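Local coordinates for protein cyclic UMP-AMP synthase (Rhodothermus marinus SG0.5JP17-172, PDB 6E0K) that joins UTP and ATP into the cyclic dinucleotide 3',3'-cUAMP, the second messenger of a CBASS system that defends bacteria against phage, at residues A102-Y106 and Y107-K111; V112-R116 and K117-V121. All coordinates share one frame; numbering follows the deposited sequence.

Interaction 1: A102-Y106 and Y107-K111; sequences ALTDY and YGASK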
loop_
_atom_site.group_PDB
_atom_site.type_symbol
_atom_site.label_atom_id
_atom_site.label_comp_id
_atom_site.label_asym_id
_atom_site.label_seq_id
_atom_site.Cartn_x
_atom_site.Cartn_y
_atom_site.Cartn_z
ATOM N N ALA A 102 17.261 -7.029 -17.410
ATOM C CA ALA A 102 17.237 -8.282 -16.664
ATOM C C ALA A 102 15.900 -8.990 -16.821
ATOM O O ALA A 102 15.845 -10.206 -17.047
ATOM C CB ALA A 102 17.513 -8.004 -15.187
ATOM N N LEU A 103 14.807 -8.247 -16.698
ATOM C CA LEU A 103 13.492 -8.871 -16.819
ATOM C C LEU A 103 13.235 -9.341 -18.246
ATOM O O LEU A 103 12.704 -10.433 -18.459
ATOM C CB LEU A 103 12.414 -7.890 -16.371
ATOM C CG LEU A 103 12.534 -7.485 -14.901
ATOM C CD1 LEU A 103 11.575 -6.333 -14.598
ATOM C CD2 LEU A 103 12.267 -8.684 -14.005
ATOM N N THR A 104 13.589 -8.520 -19.233
ATOM C CA THR A 104 13.407 -8.906 -20.627
ATOM C C THR A 104 14.239 -10.135 -20.979
ATOM O O THR A 104 13.772 -11.021 -21.705
ATOM C CB THR A 104 13.774 -7.727 -21.529
ATOM O OG1 THR A 104 12.945 -6.599 -21.193
ATOM C CG2 THR A 104 13.573 -8.087 -22.989
ATOM N N ASP A 105 15.476 -10.206 -20.479
ATOM C CA ASP A 105 16.315 -11.371 -20.759
ATOM C C ASP A 105 15.661 -12.640 -20.237
ATOM O O ASP A 105 15.719 -13.693 -20.882
ATOM C CB ASP A 105 17.697 -11.227 -20.112
ATOM C CG ASP A 105 18.587 -10.193 -20.794
ATOM O OD1 ASP A 105 18.324 -9.800 -21.953
ATOM O OD2 ASP A 105 19.584 -9.785 -20.153
ATOM N N TYR A 106 15.038 -12.558 -19.065
ATOM C CA TYR A 106 14.508 -13.761 -18.436
ATOM C C TYR A 106 13.144 -14.157 -19.005
ATOM O O TYR A 106 12.937 -15.319 -19.375
ATOM C CB TYR A 106 14.438 -13.563 -16.922
ATOM C CG TYR A 106 13.933 -14.784 -16.193
ATOM C CD1 TYR A 106 14.785 -15.838 -15.896
ATOM C CD2 TYR A 106 12.606 -14.874 -15.811
ATOM C CE1 TYR A 106 14.321 -16.961 -15.238
ATOM C CE2 TYR A 106 12.133 -15.980 -15.150
ATOM C CZ TYR A 106 12.993 -17.022 -14.865
ATOM O OH TYR A 106 12.496 -18.123 -14.199
ATOM N N TYR A 107 12.199 -13.214 -19.086
ATOM C CA TYR A 107 10.833 -13.531 -19.497
ATOM C C TYR A 107 10.594 -13.397 -20.995
ATOM O O TYR A 107 9.632 -13.990 -21.505
ATOM C CB TYR A 107 9.825 -12.627 -18.786
ATOM C CG TYR A 107 9.802 -12.782 -17.292
ATOM C CD1 TYR A 107 9.136 -13.850 -16.703
ATOM C CD2 TYR A 107 10.428 -11.840 -16.459
ATOM C CE1 TYR A 107 9.107 -13.995 -15.324
ATOM C CE2 TYR A 107 10.417 -11.986 -15.091
ATOM C CZ TYR A 107 9.748 -13.060 -14.524
ATOM O OH TYR A 107 9.734 -13.201 -13.152
ATOM N N GLY A 108 11.425 -12.636 -21.697
ATOM C CA GLY A 108 11.213 -12.324 -23.095
ATOM C C GLY A 108 10.563 -10.966 -23.276
ATOM O O GLY A 108 9.754 -10.518 -22.455
ATOM N N ALA A 109 10.909 -10.296 -24.382
ATOM C CA ALA A 109 10.402 -8.953 -24.633
ATOM C C ALA A 109 8.877 -8.898 -24.619
ATOM O O ALA A 109 8.300 -7.894 -24.185
ATOM C CB ALA A 109 10.938 -8.434 -25.969
ATOM N N SER A 110 8.205 -9.956 -25.075
ATOM C CA SER A 110 6.750 -9.900 -25.151
ATOM C C SER A 110 6.084 -9.885 -23.782
ATOM O O SER A 110 4.879 -9.619 -23.700
ATOM C CB SER A 110 6.214 -11.081 -25.963
ATOM O OG SER A 110 6.356 -12.301 -25.263
ATOM N N LYS A 111 6.832 -10.150 -22.713
ATOM C CA LYS A 111 6.270 -10.247 -21.377
ATOM C C LYS A 111 6.586 -9.045 -20.504
ATOM O O LYS A 111 6.169 -9.027 -19.343
ATOM C CB LYS A 111 6.778 -11.516 -20.681
ATOM C CG LYS A 111 6.469 -12.800 -21.417
ATOM C CD LYS A 111 4.971 -13.080 -21.426
ATOM C CE LYS A 111 4.659 -14.402 -22.106
ATOM N NZ LYS A 111 4.914 -14.324 -23.568
#
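Y106 and Y107, neighbours at the C-terminal end of helix 92-107, meet in a T-shaped stack: the edge of the Y106 ring is set against a face of the Y107 ring, with planes at 86° and centroids 4.8 Å apart. Y107 is gripped along its length. Its CB lies beside the carbonyl of L103, and CD2 comes to 3.3 Å from L103 O, at the ring edge. CE2, next along that edge, has L103 CD2 at 3.9 Å, the leucine extending alongside the tyrosine, one helical turn before it. Meanwhile Y106 CD2 sits over the centre of the ring, 3.6 Å from Y107 CZ, while Y106 CE2 reaches Y107 CE1. At the tip, Y107 OH is hydrogen-bonded to S26 OG, so the ring is held at its far end as well as by its face and edge. The two tyrosines leave the backbone differently: Y106 has CG anti to its N (chi1 -178°), whereas Y107 has CG beside N (chi1 -63°), and this difference lets one edge meet the other's face.

Two backbone bonds close the last turn of the helix. Y107 N gives L103 O a nearly straight bond of 2.9 Å; G108 N then bonds to T104 O at 2.8 Å, more bent and tilted from the carbonyl plane. G108, at positive phi, is the first residue to leave the helix, and brings A109 back so that its CA lies 3.7 Å from T104 CG2. T104 OG1 turns to E100 O one helical turn earlier. This helix end lies against helix 18-32, where Y106 touches A30 and Y107 touches I27, while L103 and Y107 both reach V121 of strand 119-122.

Interaction 2: V112-R116 and K117-V121; sequences VRRGR and KTLKV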
loop_
_atom_site.group_PDB
_atom_site.type_symbol
_atom_site.label_atom_id
_atom_site.label_comp_id
_atom_site.label_asym_id
_atom_site.label_seq_id
_atom_site.Cartn_x
_atom_site.Cartn_y
_atom_site.Cartn_z
ATOM N N VAL A 112 7.312 -8.051 -21.021
ATOM C CA VAL A 112 7.786 -6.920 -20.227
ATOM C C VAL A 112 7.445 -5.627 -20.958
ATOM O O VAL A 112 7.771 -5.475 -22.141
ATOM C CB VAL A 112 9.301 -7.002 -19.967
ATOM C CG1 VAL A 112 9.758 -5.805 -19.136
ATOM C CG2 VAL A 112 9.669 -8.311 -19.271
ATOM N N ARG A 113 6.788 -4.697 -20.263
ATOM C CA ARG A 113 6.416 -3.430 -20.883
ATOM C C ARG A 113 6.486 -2.321 -19.844
ATOM O O ARG A 113 6.286 -2.554 -18.654
ATOM C CB ARG A 113 5.014 -3.503 -21.506
ATOM C CG ARG A 113 3.879 -3.702 -20.498
ATOM C CD ARG A 113 2.568 -4.097 -21.176
ATOM N NE ARG A 113 1.493 -4.248 -20.198
ATOM C CZ ARG A 113 1.210 -5.384 -19.572
ATOM N NH1 ARG A 113 1.918 -6.477 -19.820
ATOM N NH2 ARG A 113 0.217 -5.431 -18.698
ATOM N N ARG A 114 6.759 -1.102 -20.310
ATOM C CA ARG A 114 6.864 0.059 -19.438
ATOM C C ARG A 114 5.495 0.671 -19.183
ATOM O O ARG A 114 4.743 0.940 -20.125
ATOM C CB ARG A 114 7.771 1.120 -20.055
ATOM C CG ARG A 114 9.221 0.743 -20.120
ATOM C CD ARG A 114 10.017 1.941 -20.592
ATOM N NE ARG A 114 11.423 1.617 -20.786
ATOM C CZ ARG A 114 12.272 2.393 -21.446
ATOM N NH1 ARG A 114 13.539 2.028 -21.575
ATOM N NH2 ARG A 114 11.847 3.529 -21.983
ATOM N N GLY A 115 5.184 0.908 -17.909
ATOM C CA GLY A 115 4.037 1.702 -17.532
ATOM C C GLY A 115 4.447 3.114 -17.137
ATOM O O GLY A 115 5.617 3.490 -17.183
ATOM N N ARG A 116 3.438 3.898 -16.743
ATOM C CA ARG A 116 3.678 5.275 -16.316
ATOM C C ARG A 116 4.665 5.336 -15.155
ATOM O O ARG A 116 5.589 6.159 -15.148
ATOM C CB ARG A 116 2.356 5.933 -15.917
ATOM C CG ARG A 116 1.331 6.009 -17.030
ATOM C CD ARG A 116 1.817 6.904 -18.152
ATOM N NE ARG A 116 0.839 7.021 -19.229
ATOM C CZ ARG A 116 1.047 7.704 -20.349
ATOM N NH1 ARG A 116 2.204 8.330 -20.534
ATOM N NH2 ARG A 116 0.107 7.761 -21.283
ATOM N N LYS A 117 4.478 4.478 -14.156
ATOM C CA LYS A 117 5.290 4.515 -12.953
ATOM C C LYS A 117 5.965 3.190 -12.657
ATOM O O LYS A 117 6.758 3.114 -11.711
ATOM C CB LYS A 117 4.441 4.926 -11.740
ATOM C CG LYS A 117 3.861 6.336 -11.797
ATOM C CD LYS A 117 2.969 6.593 -10.588
ATOM C CE LYS A 117 2.677 8.072 -10.402
ATOM N NZ LYS A 117 2.109 8.687 -11.629
ATOM N N THR A 118 5.668 2.147 -13.427
ATOM C CA THR A 118 6.108 0.797 -13.118
ATOM C C THR A 118 6.460 0.063 -14.398
ATOM O O THR A 118 6.103 0.479 -15.502
ATOM C CB THR A 118 5.028 -0.014 -12.400
ATOM O OG1 THR A 118 3.872 -0.083 -13.240
ATOM C CG2 THR A 118 4.659 0.626 -11.068
ATOM N N LEU A 119 7.190 -1.030 -14.223
ATOM C CA LEU A 119 7.411 -2.020 -15.262
ATOM C C LEU A 119 6.399 -3.129 -15.033
ATOM O O LEU A 119 6.290 -3.639 -13.914
ATOM C CB LEU A 119 8.834 -2.584 -15.201
ATOM C CG LEU A 119 10.017 -1.868 -15.849
ATOM C CD1 LEU A 119 11.330 -2.476 -15.377
ATOM C CD2 LEU A 119 9.903 -1.975 -17.362
ATOM N N LYS A 120 5.640 -3.476 -16.065
ATOM C CA LYS A 120 4.671 -4.555 -15.949
ATOM C C LYS A 120 5.257 -5.834 -16.530
ATOM O O LYS A 120 5.807 -5.827 -17.636
ATOM C CB LYS A 120 3.361 -4.200 -16.653
ATOM C CG LYS A 120 2.583 -3.078 -15.932
ATOM C CD LYS A 120 1.155 -2.951 -16.458
ATOM C CE LYS A 120 0.188 -2.483 -15.364
ATOM N NZ LYS A 120 0.688 -1.275 -14.651
ATOM N N VAL A 121 5.158 -6.920 -15.772
ATOM C CA VAL A 121 5.764 -8.187 -16.148
ATOM C C VAL A 121 4.706 -9.274 -16.083
ATOM O O VAL A 121 4.055 -9.443 -15.046
ATOM C CB VAL A 121 6.943 -8.538 -15.224
ATOM C CG1 VAL A 121 7.552 -9.857 -15.637
ATOM C CG2 VAL A 121 7.978 -7.403 -15.222
#
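The backbones of R113 and K120 form an antiparallel hydrogen-bonded pair, with R113 N to K120 O at 3.0 Å and K120 N to R113 O at 2.8 Å, flanked by the non-hydrogen-bonded pairs V112-V121 and R114-L119; the short strands run at 158° to each other. Over the R113-K120 pair, the arginine lays its guanidinium across the lysine's aliphatic chain: K120 CB stands 3.8 Å above the centre of the guanidinium plane, and R113 NH2 comes to 3.5 Å from K120 CD. With chi1 at 65°, R113 CG is wedged between its own N and carbonyl carbon, and the extended chain then crosses K120. The like charges stay apart (R113 NH2 to K120 NZ 5.8 Å), each with an acidic partner: R113 NH1 in a salt bridge to E122, K120 NZ in one to D129. This is a beta hairpin at the active site of the nucleotidyltransferase domain; its R116 to K120 bind UTP, and T118 OG1 is hydrogen-bonded to D129, a magnesium ligand. At the turn, G115 N is hydrogen-bonded to T118 O at 2.6 Å. On the sheet face carrying V112, R114, L119 and V121, L119 CD2 touches R114 CG at 3.9 Å and also V112 CG1, while R114 NE continues to a salt bridge with E100 of helix 92-107.

In the fold
Interactions 1 and 2 follow directly in the chain: helix 92-107 ends in the first, and the short 109-111 segment leads into the hairpin of the second. Interaction 1 is a surface contact, its centre about 26 Å from the centre of the chain, combining a tyrosine pair and apolar contacts with the last backbone bonds of the helix; interaction 2 is partly buried, its centre about 18 Å from that of the chain, and combines strand pairing with charged side chains, some of which (K120 among them) serve the nucleotide and metal site. They touch on the hairpin face that carries V112, L119 and V121, where Y107 CD2 meets V121 CG1 at 3.6 Å. The helix thus backs one hairpin face, while K120, on the other, turns to D129.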